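Bifunctional protein PutA (Bdellovibrio bacteriovorus, PDB 5UR2) probably couples both steps of proline breakdown, a flavin-dependent proline dehydrogenase and an NAD-dependent glutamate semialdehyde dehydrogenase, to turn proline into glutamate. Local coordinates at residues Ile182-His186 and Glu187-Pro191; Leu256-Pro260 and Glu261-Tyr265. All coordinates share one frame; numbering follows the deposited sequence.

Contact 1 (Ile182-His186 and Glu187-Pro191)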
loop_
_atom_site.group_PDB
_atom_site.type_symbol
_atom_site.label_atom_id
_atom_site.label_comp_id
_atom_site.label_asym_id
_atom_site.label_seq_id
_atom_site.Cartn_x
_atom_site.Cartn_y
_atom_site.Cartn_z
ATOM N N ILE B 182 25.968 -41.265 50.128
ATOM C CA ILE B 182 24.964 -41.252 49.071
ATOM C C ILE B 182 23.834 -42.249 49.301
ATOM O O ILE B 182 22.752 -42.067 48.726
ATOM C CB ILE B 182 25.601 -41.506 47.691
ATOM C CG1 ILE B 182 26.233 -42.900 47.659
ATOM C CG2 ILE B 182 26.613 -40.417 47.370
ATOM C CD1 ILE B 182 26.904 -43.270 46.333
ATOM N N ASP B 183 24.034 -43.277 50.128
ATOM C CA ASP B 183 23.055 -44.346 50.279
ATOM C C ASP B 183 22.228 -44.212 51.550
ATOM O O ASP B 183 21.428 -45.104 51.846
ATOM C CB ASP B 183 23.749 -45.721 50.274
ATOM C CG ASP B 183 24.459 -46.030 48.957
ATOM O OD1 ASP B 183 24.118 -45.420 47.929
ATOM O OD2 ASP B 183 25.357 -46.899 48.949
ATOM N N ARG B 184 22.418 -43.138 52.317
ATOM C CA ARG B 184 21.691 -42.910 53.560
ATOM C C ARG B 184 21.417 -41.419 53.710
ATOM O O ARG B 184 22.248 -40.593 53.331
ATOM C CB ARG B 184 22.503 -43.381 54.783
ATOM C CG ARG B 184 23.043 -44.795 54.704
ATOM C CD ARG B 184 23.637 -45.232 56.039
ATOM N NE ARG B 184 22.627 -45.231 57.093
ATOM C CZ ARG B 184 21.802 -46.246 57.333
ATOM N NH1 ARG B 184 21.870 -47.344 56.591
ATOM N NH2 ARG B 184 20.904 -46.158 58.308
ATOM N N ASP B 185 20.277 -41.080 54.323
ATOM C CA ASP B 185 20.027 -39.723 54.792
ATOM C C ASP B 185 19.975 -39.737 56.324
ATOM O O ASP B 185 20.532 -40.644 56.970
ATOM C CB ASP B 185 18.755 -39.147 54.140
ATOM C CG ASP B 185 17.468 -39.830 54.598
ATOM O OD1 ASP B 185 17.521 -40.811 55.372
ATOM O OD2 ASP B 185 16.380 -39.376 54.162
ATOM N N HIS B 186 19.320 -38.734 56.908
ATOM C CA HIS B 186 19.248 -38.650 58.358
ATOM C C HIS B 186 18.230 -39.603 58.972
ATOM O O HIS B 186 18.255 -39.801 60.188
ATOM C CB HIS B 186 18.929 -37.214 58.782
ATOM C CG HIS B 186 17.566 -36.747 58.374
ATOM N ND1 HIS B 186 17.074 -36.904 57.094
ATOM C CD2 HIS B 186 16.595 -36.115 59.074
ATOM C CE1 HIS B 186 15.859 -36.392 57.025
ATOM N NE2 HIS B 186 15.544 -35.905 58.212
ATOM N N GLU B 187 17.349 -40.210 58.182
ATOM C CA GLU B 187 16.328 -41.098 58.730
ATOM C C GLU B 187 16.646 -42.574 58.535
ATOM O O GLU B 187 16.179 -43.400 59.324
ATOM C CB GLU B 187 14.953 -40.802 58.112
ATOM C CG GLU B 187 14.250 -39.554 58.642
ATOM C CD GLU B 187 13.009 -39.185 57.831
ATOM O OE1 GLU B 187 12.375 -38.152 58.144
ATOM O OE2 GLU B 187 12.675 -39.917 56.870
ATOM N N GLY B 188 17.416 -42.930 57.507
ATOM C CA GLY B 188 17.719 -44.333 57.271
ATOM C C GLY B 188 18.295 -44.559 55.893
ATOM O O GLY B 188 18.949 -43.680 55.325
ATOM N N ALA B 189 18.072 -45.765 55.378
ATOM C CA ALA B 189 18.589 -46.133 54.067
ATOM C C ALA B 189 17.826 -45.426 52.951
ATOM O O ALA B 189 16.633 -45.130 53.069
ATOM C CB ALA B 189 18.507 -47.646 53.863
ATOM N N LEU B 190 18.533 -45.165 51.851
ATOM C CA LEU B 190 17.960 -44.609 50.632
ATOM C C LEU B 190 18.098 -45.601 49.485
ATOM O O LEU B 190 19.028 -46.419 49.469
ATOM C CB LEU B 190 18.647 -43.299 50.230
ATOM C CG LEU B 190 18.582 -42.132 51.209
ATOM C CD1 LEU B 190 19.405 -40.960 50.695
ATOM C CD2 LEU B 190 17.140 -41.733 51.418
ATOM N N PRO B 191 17.218 -45.531 48.492
ATOM C CA PRO B 191 17.405 -46.373 47.310
ATOM C C PRO B 191 18.747 -46.074 46.661
ATOM O O PRO B 191 19.161 -44.918 46.564
ATOM C CB PRO B 191 16.230 -45.984 46.410
ATOM C CG PRO B 191 15.204 -45.427 47.361
ATOM C CD PRO B 191 15.966 -44.760 48.440
HETATM O O HOH W 1 15.792 -42.948 54.749
#
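Arg184 and Ala189 are bridged backbone to backbone, their CA atoms 4.5 Å apart, where the chain doubles back after the short helix 180-183 of the proline dehydrogenase barrel. Two hydrogen bonds hold this hairpin-like loop: Leu190 N to Asp183 O, and Asp185 N to Gly188 O at 3.1 Å. The bend beyond the Asp185-Gly188 bond is organised by one carboxylate oxygen: Asp185 OD1 accepts from Glu187 N at 2.9 Å, tilted well above the carboxylate plane, forming an Asx turn, and also from Gly188 N at 3.0 Å, nearly along the C-O axis. Aspartate suits the place because its short chain, with CG set between N and the carbonyl carbon (chi1 68°), brings an acceptor back to the main chain, while OD2 pairs with Arg349. Glycine fits position 188, whose phi of 166° is costly for other residues. Leu190 crosses Asp185 at about a right angle, laying CD2 3.7 Å from OD2. At the tip Glu187 CG rides over the face of the His186 ring, a CH-pi contact 3.9 Å from the centroid. Water 1 donates to both Asp185 OD1, at 2.8 Å, and Ala189 O.

Contact 2 (Leu256-Pro260 and Glu261-Tyr265)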
loop_
_atom_site.group_PDB
_atom_site.type_symbol
_atom_site.label_atom_id
_atom_site.label_comp_id
_atom_site.label_asym_id
_atom_site.label_seq_id
_atom_site.Cartn_x
_atom_site.Cartn_y
_atom_site.Cartn_z
ATOM N N LEU B 256 -1.934 -40.530 41.532
ATOM C CA LEU B 256 -1.299 -41.838 41.427
ATOM C C LEU B 256 -0.694 -42.274 42.764
ATOM O O LEU B 256 -0.952 -43.391 43.234
ATOM C CB LEU B 256 -0.245 -41.817 40.318
ATOM C CG LEU B 256 0.342 -43.166 39.911
ATOM C CD1 LEU B 256 -0.762 -44.133 39.454
ATOM C CD2 LEU B 256 1.380 -42.967 38.803
ATOM N N ILE B 257 0.133 -41.419 43.381
ATOM C CA ILE B 257 0.834 -41.815 44.604
ATOM C C ILE B 257 -0.049 -41.759 45.840
ATOM O O ILE B 257 0.406 -42.145 46.927
ATOM C CB ILE B 257 2.103 -40.981 44.900
ATOM C CG1 ILE B 257 1.754 -39.579 45.401
ATOM C CG2 ILE B 257 3.026 -40.877 43.657
ATOM C CD1 ILE B 257 2.959 -38.856 46.053
ATOM N N ASN B 258 -1.290 -41.289 45.718
ATOM C CA ASN B 258 -2.262 -41.380 46.801
ATOM C C ASN B 258 -3.146 -42.619 46.710
ATOM O O ASN B 258 -3.997 -42.811 47.585
ATOM C CB ASN B 258 -3.149 -40.130 46.869
ATOM C CG ASN B 258 -3.766 -39.934 48.259
ATOM O OD1 ASN B 258 -3.097 -40.125 49.279
ATOM N ND2 ASN B 258 -5.040 -39.554 48.303
ATOM N N GLU B 259 -2.982 -43.443 45.673
ATOM C CA GLU B 259 -3.738 -44.684 45.569
ATOM C C GLU B 259 -3.302 -45.683 46.652
ATOM O O GLU B 259 -2.154 -45.657 47.108
ATOM C CB GLU B 259 -3.575 -45.301 44.178
ATOM C CG GLU B 259 -4.121 -44.417 43.051
ATOM C CD GLU B 259 -3.856 -44.994 41.664
ATOM O OE1 GLU B 259 -3.236 -46.086 41.565
ATOM O OE2 GLU B 259 -4.260 -44.342 40.670
ATOM N N PRO B 260 -4.216 -46.572 47.088
ATOM C CA PRO B 260 -3.901 -47.478 48.211
ATOM C C PRO B 260 -2.556 -48.194 48.121
ATOM O O PRO B 260 -1.797 -48.217 49.099
ATOM C CB PRO B 260 -5.069 -48.477 48.162
ATOM C CG PRO B 260 -6.206 -47.699 47.626
ATOM C CD PRO B 260 -5.612 -46.733 46.623
ATOM N N GLU B 261 -2.226 -48.758 46.962
ATOM C CA GLU B 261 -0.997 -49.540 46.862
ATOM C C GLU B 261 0.256 -48.675 46.939
ATOM O O GLU B 261 1.343 -49.218 47.138
ATOM C CB GLU B 261 -1.001 -50.357 45.564
ATOM C CG GLU B 261 -0.757 -49.524 44.297
ATOM C CD GLU B 261 -0.700 -50.369 43.023
ATOM O OE1 GLU B 261 0.065 -51.356 42.979
ATOM O OE2 GLU B 261 -1.421 -50.031 42.058
ATOM N N PHE B 262 0.140 -47.349 46.768
ATOM C CA PHE B 262 1.310 -46.476 46.750
ATOM C C PHE B 262 1.425 -45.524 47.933
ATOM O O PHE B 262 2.503 -44.955 48.135
ATOM C CB PHE B 262 1.321 -45.609 45.476
ATOM C CG PHE B 262 1.390 -46.386 44.198
ATOM C CD1 PHE B 262 2.465 -47.220 43.928
ATOM C CD2 PHE B 262 0.379 -46.280 43.260
ATOM C CE1 PHE B 262 2.534 -47.927 42.736
ATOM C CE2 PHE B 262 0.434 -46.991 42.072
ATOM C CZ PHE B 262 1.520 -47.813 41.806
ATOM N N LYS B 263 0.359 -45.320 48.711
ATOM C CA LYS B 263 0.340 -44.164 49.607
ATOM C C LYS B 263 1.367 -44.246 50.733
ATOM O O LYS B 263 1.514 -43.268 51.469
ATOM C CB LYS B 263 -1.075 -43.911 50.149
ATOM C CG LYS B 263 -1.627 -44.889 51.171
ATOM C CD LYS B 263 -3.143 -44.682 51.303
ATOM C CE LYS B 263 -3.526 -43.210 51.147
ATOM N NZ LYS B 263 -4.993 -43.014 50.952
ATOM N N ASN B 264 2.040 -45.383 50.923
ATOM C CA ASN B 264 3.010 -45.543 51.998
ATOM C C ASN B 264 4.455 -45.496 51.511
ATOM O O ASN B 264 5.372 -45.623 52.321
ATOM C CB ASN B 264 2.771 -46.880 52.697
ATOM C CG ASN B 264 1.432 -46.928 53.381
ATOM O OD1 ASN B 264 1.117 -46.088 54.227
ATOM N ND2 ASN B 264 0.598 -47.861 52.952
ATOM N N TYR B 265 4.686 -45.281 50.221
ATOM C CA TYR B 265 6.034 -45.284 49.668
ATOM C C TYR B 265 6.569 -43.857 49.603
ATOM O O TYR B 265 5.914 -42.972 49.047
ATOM C CB TYR B 265 6.040 -45.923 48.280
ATOM C CG TYR B 265 7.414 -46.308 47.776
ATOM C CD1 TYR B 265 8.185 -47.256 48.450
ATOM C CD2 TYR B 265 7.925 -45.758 46.595
ATOM C CE1 TYR B 265 9.441 -47.623 47.977
ATOM C CE2 TYR B 265 9.180 -46.118 46.122
ATOM C CZ TYR B 265 9.930 -47.052 46.812
ATOM O OH TYR B 265 11.172 -47.416 46.335
#
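Phe262 N donates to Glu259 O (2.9 Å, 152° at the hydrogen), drawing the chain into a tight turn just after helix 246-257 of the proline dehydrogenase barrel. Lys263 N reaches the same carbonyl only weakly. Pro260, with no N-H to give and a phi of -48°, suits the bend, and a type I turn from Phe262 to Tyr265 follows directly.

Phe262 can be traced outward from its backbone. CB lies 3.8 Å from Glu259 O and 3.9 Å from Ile257 O. With CG anti to the carbonyl carbon (chi1 -61°), the ring turns back toward the last turn of the helix: CG approaches Leu256 O, and CD2 comes within 3.2 Å of that oxygen, which meets the ring obliquely. Farther out, CE2 is 4.1 Å from Leu256 CD1 and 3.8 Å from Glu259 OE1, the carboxylate oxygen sitting at the ring edge near its plane. Glu261 CG lies over the centre of one face. A flat aromatic suits this place because its edge can face a carboxylate oxygen while one face takes a methylene.

Lys263 bends at chi3, which brings its CE 3.6 Å from Asn258 OD1.

The carboxylates of Glu259 and Glu261 come close as like charges, but each has a cation from helix 211-232, Arg223 for Glu259 and Arg227 for Glu261. These salt bridges probably offset the repulsion, and the weakly positive ring edge should favour the nearby Glu259 oxygen.

How the contacts relate
From the N terminus, contact 1 comes first: residues 182-191 close the loop that leaves helix 180-183 and leads into strand 194-197, the second strand of the barrel. After strand 194-197, helix 211-232, strand 235-238 and helix 246-257, contact 2 turns residues 256-265 toward strand 268-273, the fourth. Both are thus local helix-to-strand loops, one completed before the other begins, neither nested nor crossed. The centres of contact 1 and contact 2 lie about 21 Å apart; the nearest atoms of contact 1 and contact 2 are about 5 Å apart and do not touch. The chain just beyond contact 2 nevertheless approaches contact 1, since Pro191 packs on Phe267 and Lys266 forms a long, weak ion pair with Glu187.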